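Local coordinates for autophagy-related protein 9 (Schizosaccharomyces pombe, PDB 7D0I) that scrambles phospholipids between the two membrane leaflets as a homotrimer with a central pore, supplying membrane for the growing autophagosome, at residues I202-R206 against D275-L279; A289-A293 against V305-L309; V190-Y194 against E470-F474. The protein carries 1 engineered substitution. Residue numbers count along the deposited sequence, not the author numbering.

Contact 1 of 3, residues I202-R206 against D275-L279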
loop_
_atom_site.group_PDB
_atom_site.type_symbol
_atom_site.label_atom_id
_atom_site.label_comp_id
_atom_site.label_asym_id
_atom_site.label_seq_id
_atom_site.Cartn_x
_atom_site.Cartn_y
_atom_site.Cartn_z
ATOM N N ILE A 202 -43.390 15.336 -3.462
ATOM C CA ILE A 202 -43.678 16.291 -2.394
ATOM C C ILE A 202 -45.180 16.476 -2.242
ATOM O O ILE A 202 -45.718 16.453 -1.127
ATOM C CB ILE A 202 -42.972 17.628 -2.661
ATOM C CG1 ILE A 202 -41.465 17.455 -2.580
ATOM C CG2 ILE A 202 -43.407 18.644 -1.653
ATOM C CD1 ILE A 202 -40.710 18.677 -2.974
ATOM N N ILE A 203 -45.880 16.663 -3.361
ATOM C CA ILE A 203 -47.324 16.859 -3.314
ATOM C C ILE A 203 -48.014 15.612 -2.789
ATOM O O ILE A 203 -48.952 15.700 -1.991
ATOM C CB ILE A 203 -47.858 17.256 -4.701
ATOM C CG1 ILE A 203 -47.338 18.633 -5.093
ATOM C CG2 ILE A 203 -49.361 17.257 -4.701
ATOM C CD1 ILE A 203 -47.723 19.719 -4.131
ATOM N N VAL A 204 -47.562 14.432 -3.217
ATOM C CA VAL A 204 -48.183 13.198 -2.749
ATOM C C VAL A 204 -48.006 13.043 -1.245
ATOM O O VAL A 204 -48.944 12.673 -0.529
ATOM C CB VAL A 204 -47.615 11.993 -3.514
ATOM C CG1 VAL A 204 -48.064 10.706 -2.872
ATOM C CG2 VAL A 204 -48.065 12.039 -4.949
ATOM N N HIS A 205 -46.805 13.331 -0.738
ATOM C CA HIS A 205 -46.566 13.186 0.693
ATOM C C HIS A 205 -47.397 14.173 1.495
ATOM O O HIS A 205 -47.989 13.804 2.513
ATOM C CB HIS A 205 -45.086 13.362 1.001
ATOM C CG HIS A 205 -44.277 12.124 0.789
ATOM N ND1 HIS A 205 -44.013 11.613 -0.463
ATOM C CD2 HIS A 205 -43.661 11.300 1.667
ATOM C CE1 HIS A 205 -43.279 10.523 -0.345
ATOM N NE2 HIS A 205 -43.050 10.311 0.937
ATOM N N ARG A 206 -47.455 15.431 1.058
ATOM C CA ARG A 206 -48.263 16.409 1.776
ATOM C C ARG A 206 -49.739 16.032 1.747
ATOM O O ARG A 206 -50.452 16.178 2.753
ATOM C CB ARG A 206 -48.052 17.794 1.181
ATOM C CG ARG A 206 -46.635 18.299 1.299
ATOM C CD ARG A 206 -46.525 19.707 0.768
ATOM N NE ARG A 206 -45.204 20.267 1.008
ATOM C CZ ARG A 206 -44.854 21.501 0.679
ATOM N NH1 ARG A 206 -45.728 22.304 0.096
ATOM N NH2 ARG A 206 -43.629 21.933 0.933
ATOM N N ASP A 275 -48.149 27.081 -0.857
ATOM C CA ASP A 275 -46.756 26.807 -1.175
ATOM C C ASP A 275 -46.571 26.134 -2.528
ATOM O O ASP A 275 -45.464 26.185 -3.075
ATOM C CB ASP A 275 -46.126 25.951 -0.079
ATOM C CG ASP A 275 -44.630 25.809 -0.243
ATOM O OD1 ASP A 275 -44.193 24.976 -1.060
ATOM O OD2 ASP A 275 -43.885 26.538 0.438
ATOM N N ILE A 276 -47.611 25.514 -3.078
ATOM C CA ILE A 276 -47.491 24.844 -4.381
ATOM C C ILE A 276 -46.777 25.676 -5.454
ATOM O O ILE A 276 -45.928 25.124 -6.175
ATOM C CB ILE A 276 -48.872 24.383 -4.873
ATOM C CG1 ILE A 276 -49.410 23.270 -3.975
ATOM C CG2 ILE A 276 -48.795 23.899 -6.309
ATOM C CD1 ILE A 276 -50.727 22.703 -4.434
ATOM N N PRO A 277 -47.067 26.973 -5.628
ATOM C CA PRO A 277 -46.391 27.719 -6.709
ATOM C C PRO A 277 -44.880 27.797 -6.568
ATOM O O PRO A 277 -44.165 27.767 -7.578
ATOM C CB PRO A 277 -47.035 29.109 -6.622
ATOM C CG PRO A 277 -48.364 28.857 -6.051
ATOM C CD PRO A 277 -48.163 27.768 -5.047
ATOM N N ARG A 278 -44.370 27.929 -5.345
ATOM C CA ARG A 278 -42.925 27.915 -5.148
ATOM C C ARG A 278 -42.336 26.578 -5.576
ATOM O O ARG A 278 -41.252 26.523 -6.171
ATOM C CB ARG A 278 -42.605 28.209 -3.689
ATOM C CG ARG A 278 -41.137 28.175 -3.357
ATOM C CD ARG A 278 -40.932 28.105 -1.858
ATOM N NE ARG A 278 -41.583 26.937 -1.269
ATOM C CZ ARG A 278 -41.077 25.711 -1.291
ATOM N NH1 ARG A 278 -41.734 24.712 -0.727
ATOM N NH2 ARG A 278 -39.914 25.477 -1.885
ATOM N N LEU A 279 -43.045 25.487 -5.283
ATOM C CA LEU A 279 -42.631 24.182 -5.779
ATOM C C LEU A 279 -42.581 24.166 -7.297
ATOM O O LEU A 279 -41.678 23.567 -7.884
ATOM C CB LEU A 279 -43.577 23.099 -5.280
ATOM C CG LEU A 279 -43.423 22.678 -3.829
ATOM C CD1 LEU A 279 -44.372 21.547 -3.536
ATOM C CD2 LEU A 279 -42.003 22.255 -3.597
#

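Contact 2 of 3, residues A289-A293 against V305-L309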
loop_
_atom_site.group_PDB
_atom_site.type_symbol
_atom_site.label_atom_id
_atom_site.label_comp_id
_atom_site.label_asym_id
_atom_site.label_seq_id
_atom_site.Cartn_x
_atom_site.Cartn_y
_atom_site.Cartn_z
ATOM N N ALA A 289 -32.915 24.814 -15.979
ATOM C CA ALA A 289 -31.572 25.299 -15.684
ATOM C C ALA A 289 -30.629 24.157 -15.323
ATOM O O ALA A 289 -29.515 24.072 -15.850
ATOM C CB ALA A 289 -31.623 26.325 -14.556
ATOM N N LEU A 290 -31.050 23.277 -14.419
ATOM C CA LEU A 290 -30.188 22.183 -13.993
ATOM C C LEU A 290 -30.152 21.034 -14.988
ATOM O O LEU A 290 -29.205 20.246 -14.964
ATOM C CB LEU A 290 -30.632 21.661 -12.625
ATOM C CG LEU A 290 -30.234 22.497 -11.414
ATOM C CD1 LEU A 290 -30.690 21.834 -10.146
ATOM C CD2 LEU A 290 -28.739 22.683 -11.401
ATOM N N LYS A 291 -31.154 20.929 -15.857
ATOM C CA LYS A 291 -31.250 19.832 -16.819
ATOM C C LYS A 291 -31.211 18.481 -16.110
ATOM O O LYS A 291 -30.417 17.599 -16.439
ATOM C CB LYS A 291 -30.159 19.933 -17.888
ATOM C CG LYS A 291 -30.369 21.072 -18.875
ATOM C CD LYS A 291 -29.256 21.121 -19.908
ATOM C CE LYS A 291 -27.941 21.571 -19.293
ATOM N NZ LYS A 291 -27.970 23.006 -18.909
ATOM N N ILE A 292 -32.080 18.331 -15.116
ATOM C CA ILE A 292 -32.293 17.068 -14.421
ATOM C C ILE A 292 -33.704 16.607 -14.740
ATOM O O ILE A 292 -34.674 17.333 -14.487
ATOM C CB ILE A 292 -32.081 17.208 -12.906
ATOM C CG1 ILE A 292 -30.638 17.602 -12.610
ATOM C CG2 ILE A 292 -32.425 15.916 -12.199
ATOM C CD1 ILE A 292 -30.330 17.712 -11.157
ATOM N N ALA A 293 -33.820 15.411 -15.302
ATOM C CA ALA A 293 -35.104 14.918 -15.770
ATOM C C ALA A 293 -36.058 14.672 -14.608
ATOM O O ALA A 293 -35.651 14.281 -13.512
ATOM C CB ALA A 293 -34.914 13.629 -16.567
ATOM N N VAL A 305 -26.436 16.909 -8.505
ATOM C CA VAL A 305 -27.079 18.218 -8.456
ATOM C C VAL A 305 -26.044 19.309 -8.235
ATOM O O VAL A 305 -26.120 20.381 -8.840
ATOM C CB VAL A 305 -28.163 18.246 -7.363
ATOM C CG1 VAL A 305 -28.848 19.584 -7.353
ATOM C CG2 VAL A 305 -29.169 17.147 -7.590
ATOM N N LEU A 306 -25.058 19.054 -7.377
ATOM C CA LEU A 306 -23.992 20.029 -7.165
ATOM C C LEU A 306 -23.185 20.247 -8.434
ATOM O O LEU A 306 -22.797 21.377 -8.746
ATOM C CB LEU A 306 -23.073 19.573 -6.042
ATOM C CG LEU A 306 -23.581 19.824 -4.635
ATOM C CD1 LEU A 306 -22.560 19.348 -3.636
ATOM C CD2 LEU A 306 -23.860 21.292 -4.467
ATOM N N TYR A 307 -22.898 19.171 -9.164
ATOM C CA TYR A 307 -22.181 19.286 -10.427
ATOM C C TYR A 307 -22.942 20.175 -11.399
ATOM O O TYR A 307 -22.384 21.129 -11.957
ATOM C CB TYR A 307 -21.969 17.889 -11.001
ATOM C CG TYR A 307 -21.175 17.819 -12.275
ATOM C CD1 TYR A 307 -21.801 17.553 -13.483
ATOM C CD2 TYR A 307 -19.800 17.989 -12.270
ATOM C CE1 TYR A 307 -21.084 17.471 -14.654
ATOM C CE2 TYR A 307 -19.069 17.912 -13.440
ATOM C CZ TYR A 307 -19.717 17.650 -14.630
ATOM O OH TYR A 307 -19.002 17.569 -15.804
ATOM N N ARG A 308 -24.229 19.889 -11.597
ATOM C CA ARG A 308 -25.036 20.714 -12.490
ATOM C C ARG A 308 -25.095 22.156 -12.008
ATOM O O ARG A 308 -25.052 23.091 -12.815
ATOM C CB ARG A 308 -26.445 20.143 -12.604
ATOM C CG ARG A 308 -26.514 18.726 -13.119
ATOM C CD ARG A 308 -26.407 18.674 -14.626
ATOM N NE ARG A 308 -26.833 17.376 -15.132
ATOM C CZ ARG A 308 -26.012 16.357 -15.362
ATOM N NH1 ARG A 308 -24.712 16.487 -15.141
ATOM N NH2 ARG A 308 -26.492 15.211 -15.821
ATOM N N LEU A 309 -25.191 22.360 -10.698
ATOM C CA LEU A 309 -25.353 23.707 -10.171
ATOM C C LEU A 309 -24.078 24.521 -10.322
ATOM O O LEU A 309 -24.142 25.733 -10.547
ATOM C CB LEU A 309 -25.768 23.645 -8.708
ATOM C CG LEU A 309 -26.413 24.900 -8.138
ATOM C CD1 LEU A 309 -27.738 25.142 -8.815
ATOM C CD2 LEU A 309 -26.594 24.742 -6.647
#

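Contact 3 of 3, residues V190-Y194 against E470-F474. With LMN (Lauryl Maltose Neopentyl Glycol), chain G.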
loop_
_atom_site.group_PDB
_atom_site.type_symbol
_atom_site.label_atom_id
_atom_site.label_comp_id
_atom_site.label_asym_id
_atom_site.label_seq_id
_atom_site.Cartn_x
_atom_site.Cartn_y
_atom_site.Cartn_z
ATOM N N VAL A 190 -33.688 24.574 -3.043
ATOM C CA VAL A 190 -33.116 23.582 -3.947
ATOM C C VAL A 190 -32.896 22.269 -3.214
ATOM O O VAL A 190 -33.249 21.194 -3.712
ATOM C CB VAL A 190 -31.808 24.113 -4.560
ATOM C CG1 VAL A 190 -31.032 22.993 -5.186
ATOM C CG2 VAL A 190 -32.102 25.163 -5.587
ATOM N N TYR A 191 -32.348 22.339 -2.003
ATOM C CA TYR A 191 -32.046 21.119 -1.267
ATOM C C TYR A 191 -33.310 20.399 -0.826
ATOM O O TYR A 191 -33.380 19.171 -0.903
ATOM C CB TYR A 191 -31.167 21.422 -0.066
ATOM C CG TYR A 191 -30.833 20.192 0.717
ATOM C CD1 TYR A 191 -29.937 19.271 0.234
ATOM C CD2 TYR A 191 -31.429 19.941 1.933
ATOM C CE1 TYR A 191 -29.640 18.145 0.932
ATOM C CE2 TYR A 191 -31.136 18.815 2.637
ATOM C CZ TYR A 191 -30.242 17.923 2.128
ATOM O OH TYR A 191 -29.943 16.793 2.825
ATOM N N THR A 192 -34.316 21.128 -0.352
ATOM C CA THR A 192 -35.531 20.450 0.077
ATOM C C THR A 192 -36.371 19.976 -1.092
ATOM O O THR A 192 -37.212 19.092 -0.914
ATOM C CB THR A 192 -36.372 21.346 0.969
ATOM O OG1 THR A 192 -36.832 22.470 0.221
ATOM C CG2 THR A 192 -35.559 21.820 2.137
ATOM N N TYR A 193 -36.179 20.534 -2.280
ATOM C CA TYR A 193 -36.791 19.942 -3.457
ATOM C C TYR A 193 -36.055 18.685 -3.875
ATOM O O TYR A 193 -36.668 17.759 -4.402
ATOM C CB TYR A 193 -36.816 20.941 -4.607
ATOM C CG TYR A 193 -37.582 20.456 -5.806
ATOM C CD1 TYR A 193 -38.944 20.656 -5.905
ATOM C CD2 TYR A 193 -36.944 19.797 -6.837
ATOM C CE1 TYR A 193 -39.648 20.211 -6.991
ATOM C CE2 TYR A 193 -37.637 19.349 -7.924
ATOM C CZ TYR A 193 -38.988 19.558 -7.998
ATOM O OH TYR A 193 -39.687 19.111 -9.089
ATOM N N TYR A 194 -34.744 18.636 -3.654
ATOM C CA TYR A 194 -34.012 17.404 -3.911
ATOM C C TYR A 194 -34.435 16.298 -2.954
ATOM O O TYR A 194 -34.777 15.193 -3.383
ATOM C CB TYR A 194 -32.515 17.646 -3.803
ATOM C CG TYR A 194 -31.745 16.369 -3.667
ATOM C CD1 TYR A 194 -31.718 15.453 -4.693
ATOM C CD2 TYR A 194 -31.052 16.079 -2.512
ATOM C CE1 TYR A 194 -31.029 14.287 -4.572
ATOM C CE2 TYR A 194 -30.358 14.914 -2.384
ATOM C CZ TYR A 194 -30.348 14.022 -3.417
ATOM O OH TYR A 194 -29.652 12.850 -3.303
ATOM N N GLU A 470 -22.954 18.551 7.649
ATOM C CA GLU A 470 -23.399 17.261 7.140
ATOM C C GLU A 470 -24.874 17.377 6.809
ATOM O O GLU A 470 -25.715 17.417 7.708
ATOM C CB GLU A 470 -23.157 16.151 8.153
ATOM C CG GLU A 470 -23.890 14.885 7.826
ATOM C CD GLU A 470 -23.332 13.697 8.548
ATOM O OE1 GLU A 470 -22.614 12.905 7.907
ATOM O OE2 GLU A 470 -23.603 13.554 9.756
ATOM N N LEU A 471 -25.185 17.448 5.521
ATOM C CA LEU A 471 -26.556 17.635 5.089
ATOM C C LEU A 471 -27.418 16.482 5.570
ATOM O O LEU A 471 -26.931 15.405 5.897
ATOM C CB LEU A 471 -26.614 17.777 3.573
ATOM C CG LEU A 471 -26.050 19.093 3.051
ATOM C CD1 LEU A 471 -25.975 19.068 1.563
ATOM C CD2 LEU A 471 -26.913 20.231 3.494
ATOM N N GLN A 472 -28.727 16.726 5.625
ATOM C CA GLN A 472 -29.624 15.805 6.312
ATOM C C GLN A 472 -29.582 14.409 5.713
ATOM O O GLN A 472 -29.601 13.421 6.448
ATOM C CB GLN A 472 -31.048 16.342 6.284
ATOM C CG GLN A 472 -32.038 15.443 6.970
ATOM C CD GLN A 472 -31.960 15.534 8.468
ATOM O OE1 GLN A 472 -32.094 16.608 9.038
ATOM N NE2 GLN A 472 -31.749 14.406 9.117
ATOM N N HIS A 473 -29.532 14.296 4.389
ATOM C CA HIS A 473 -29.657 12.976 3.789
ATOM C C HIS A 473 -28.387 12.151 3.953
ATOM O O HIS A 473 -28.466 10.925 4.067
ATOM C CB HIS A 473 -30.044 13.093 2.322
ATOM C CG HIS A 473 -28.955 13.602 1.436
ATOM N ND1 HIS A 473 -28.625 14.935 1.359
ATOM C CD2 HIS A 473 -28.102 12.956 0.611
ATOM C CE1 HIS A 473 -27.624 15.090 0.515
ATOM N NE2 HIS A 473 -27.290 13.904 0.045
ATOM N N PHE A 474 -27.219 12.788 3.987
ATOM C CA PHE A 474 -26.001 12.055 4.312
ATOM C C PHE A 474 -26.068 11.494 5.720
ATOM O O PHE A 474 -25.678 10.346 5.970
ATOM C CB PHE A 474 -24.787 12.962 4.175
ATOM C CG PHE A 474 -24.514 13.413 2.780
ATOM C CD1 PHE A 474 -24.183 12.509 1.799
ATOM C CD2 PHE A 474 -24.549 14.747 2.460
ATOM C CE1 PHE A 474 -23.920 12.925 0.530
ATOM C CE2 PHE A 474 -24.286 15.165 1.189
ATOM C CZ PHE A 474 -23.971 14.253 0.224
HETATM C C1 LMN G . -40.760 21.417 10.188
HETATM O O1 LMN G . -41.911 22.026 10.349
HETATM C C2 LMN G . -40.715 20.641 8.856
HETATM O O2 LMN G . -41.007 21.539 7.791
HETATM C C3 LMN G . -39.356 20.058 8.649
HETATM O O3 LMN G . -39.366 19.307 7.388
HETATM C C4 LMN G . -38.928 19.167 9.743
HETATM O O4 LMN G . -37.461 18.923 9.593
HETATM C C5 LMN G . -39.166 19.727 11.109
HETATM O O5 LMN G . -40.504 20.350 11.280
HETATM C C6 LMN G . -39.006 18.619 12.153
HETATM O O6 LMN G . -39.403 17.386 11.601
HETATM C CAA LMN G . -52.353 22.609 17.110
HETATM C CAB LMN G . -47.960 25.085 19.096
HETATM O OAI LMN G . -35.357 13.796 11.203
HETATM O OAJ LMN G . -33.870 18.360 11.872
HETATM O OAL LMN G . -36.007 26.967 9.293
HETATM O OAN LMN G . -36.693 23.594 13.112
HETATM O OAP LMN G . -38.515 25.291 12.836
HETATM O OAQ LMN G . -35.482 14.089 7.971
HETATM O OAR LMN G . -32.060 19.601 10.139
HETATM O OAS LMN G . -36.311 15.948 6.083
HETATM O OAT LMN G . -33.678 19.920 7.655
HETATM O OAU LMN G . -35.811 18.737 7.603
HETATM O OAV LMN G . -34.218 23.117 8.779
HETATM C CAW LMN G . -51.721 22.565 15.698
HETATM C CAX LMN G . -46.689 24.329 18.662
HETATM C CAY LMN G . -50.293 21.977 15.806
HETATM C CAZ LMN G . -45.469 25.253 18.892
HETATM C CBA LMN G . -49.287 22.914 15.086
HETATM C CBB LMN G . -44.823 25.632 17.531
HETATM C CBC LMN G . -47.864 22.656 15.660
HETATM C CBD LMN G . -44.111 27.001 17.702
HETATM C CBE LMN G . -46.866 23.696 15.069
HETATM C CBF LMN G . -43.891 27.660 16.312
HETATM C CBG LMN G . -47.098 23.831 13.533
HETATM C CBH LMN G . -43.467 26.567 15.292
HETATM C CBI LMN G . -45.922 24.658 12.915
HETATM C CBJ LMN G . -43.380 27.214 13.873
HETATM C CBK LMN G . -44.762 23.684 12.506
HETATM C CBL LMN G . -42.385 26.377 12.995
HETATM C CBM LMN G . -36.384 14.654 10.770
HETATM C CBN LMN G . -34.363 19.625 12.262
HETATM C CBP LMN G . -35.782 25.820 10.083
HETATM C CBQ LMN G . -43.958 24.319 11.317
HETATM C CBR LMN G . -42.071 24.831 12.980
HETATM C CBS LMN G . -42.061 22.611 11.653
HETATM C CBT LMN G . -41.590 24.875 10.398
HETATM O OBV LMN G . -40.357 25.447 10.872
HETATM O OBX LMN G . -38.190 25.523 10.066
HETATM O OBY LMN G . -36.268 17.011 10.175
HETATM O OBZ LMN G . -34.900 21.735 11.200
HETATM O OCB LMN G . -36.750 22.409 9.848
HETATM C CCC LMN G . -35.816 15.649 9.800
HETATM C CCD LMN G . -33.848 20.696 11.337
HETATM C CCF LMN G . -36.893 24.827 9.860
HETATM C CCH LMN G . -37.494 23.350 11.903
HETATM C CCJ LMN G . -39.218 24.671 10.648
HETATM C CCL LMN G . -38.745 24.154 11.990
HETATM C CCM LMN G . -42.410 24.168 11.581
HETATM C CCN LMN G . -36.221 15.257 8.378
HETATM C CCO LMN G . -33.434 20.016 10.023
HETATM C CCQ LMN G . -36.629 23.579 10.727
HETATM C CCR LMN G . -37.216 17.617 9.214
HETATM C CCS LMN G . -35.655 21.561 9.944
HETATM C CCT LMN G . -35.942 16.368 7.436
HETATM C CCU LMN G . -33.559 20.841 8.790
HETATM C CCV LMN G . -36.686 17.608 7.774
HETATM C CCW LMN G . -34.720 21.768 8.756
#

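Contact 1 of 3, residues I202-R206 against D275-L279
An antiparallel pair of helices, closed by an Arg-Asp-Arg salt-bridge network at the cytoplasmic end of the transmembrane region, brings residues 202-206 of helix 198-223 against residues 275-279 of helix 253-289. Both helices carry membrane-spanning parts of the Atg9 fold. Their short axes run at 156° and come no closer than 12.1 Å, so the gap is bridged by long side chains rather than by backbone. Beside the charges the filling is aliphatic. Leu279, which gives up the most surface here, sends CD1 to within 3.6 Å of Ile202 CG2 and 3.9 Å of Ile203 CD1, while Ile203 CD1 also lies 3.9 Å from Ile276 CG1. Isoleucine and leucine suit the gap because their methyl groups reach out beyond CB to fill it without polar atoms. Ile202 also packs on Tyr193 of helix 183-195. Arg206, extended beyond CB (chi2 to chi4 all near 180°), crosses the gap and lays one face of its guanidinium over Leu279 CD1, 4.0 Å from NH1. Arginine suits this place because its aliphatic stem can lie beside apolar neighbours while its charge reaches a carboxylate. Asp275 is buried, and two arginines share its charge: Arg278, one turn further along the same helix, gives it NE at 2.9 Å from OD2. The two guanidiniums can therefore approach to 3.8 Å between Arg206 NH2 and Arg278 NH1, their repulsion offset by the acid between them. At the centre, Asp275 OD1 accepts from Arg206 NH1 at 3.3 Å and, very short, from Arg278 NH1 at 2.5 Å.

Contact 2 of 3, residues A289-A293 against V305-L309
Leu290 loses more surface than any other residue here. Its CD2 reaches helix 302-312, 3.6 Å from Arg308 CB and 3.7 Å from Leu309 CD1, and its CD1 lies 4.0 Å from Val305 CG1; a long, branched leucine can span the successive turns marked by Val305 and Leu309. Arg308, pointing toward the loop, folds its aliphatic part against the backbone, with CD 3.2 Å from Leu290 O, and holds its guanidinium edge near two carbonyls, NE being 3.8 Å from Lys291 O. Its charged end also makes a long, weak ion pair with Asp585 of a second subunit. The contact folds the loop that links two consecutive helices on the cytoplasmic side back onto the second of them: helix 253-289 gives way to a loop at Lys291, whose positive phi of 56° breaks the helical path, and the chain then resumes as helix 302-312. Ile292 then points toward that helix, CD1 3.8 Å from Val305 CG2, the two beta-branched side chains closing the apolar patch beside Tyr286, on which Val305 packs.

Contact 3 of 3, residues V190-Y194 against E470-F474
Tyr191 OH and His473 ND1 share a hydrogen bond of 2.7 Å. The CA atoms of Tyr191 and Leu471 are 9.1 Å apart; the tyrosine ring fills most of that gap and brings its hydroxyl to helix 472-480. Aromatic contacts come next: the edge of Tyr194 meets the face of His473 in a T-shaped stack, centroids 5.3 Å apart and planes at 79°, with Tyr194 CE2 4.0 Å from His473 CE1. Histidine fits by offering a ring face to one tyrosine and a polar edge to the other, and Trp302 of helix 302-312 meets all three rings. Apolar packing is supplied by Leu471, at the N-cap position of helix 472-480, whose CD1 lies 3.8 Å from Tyr191 CE1 and whose CD2 sits over that ring. Gln472 turns its amide end away to the detergent, accepting a hydrogen bond at OE1 from LMN OAR at 3.2 Å. The arrangement is an aromatic cluster bordering a cytoplasmic-side pocket that binds a maltoside headgroup of lauryl maltose neopentyl glycol.

Overall arrangement
From the N terminus, helix 183-195 supplies the first half of contact 3, whose loop stays open until residues 470-474, some 275 residues later. Both other contacts nest inside it. Helix 198-223 opens contact 1, closed when helix 253-289 returns; contact 2 follows in series, joining the loop after that helix to helix 302-312. Contacts 1 and 2 do not touch, their centres lying about 20 Å apart, but contact 3 meets both: Tyr193 packs against Ile202 and Leu279, and Tyr194 against Val305. The helix 183-195 thus lies between the transmembrane helix pair and the cytoplasmic helices 302-312 and 472-480.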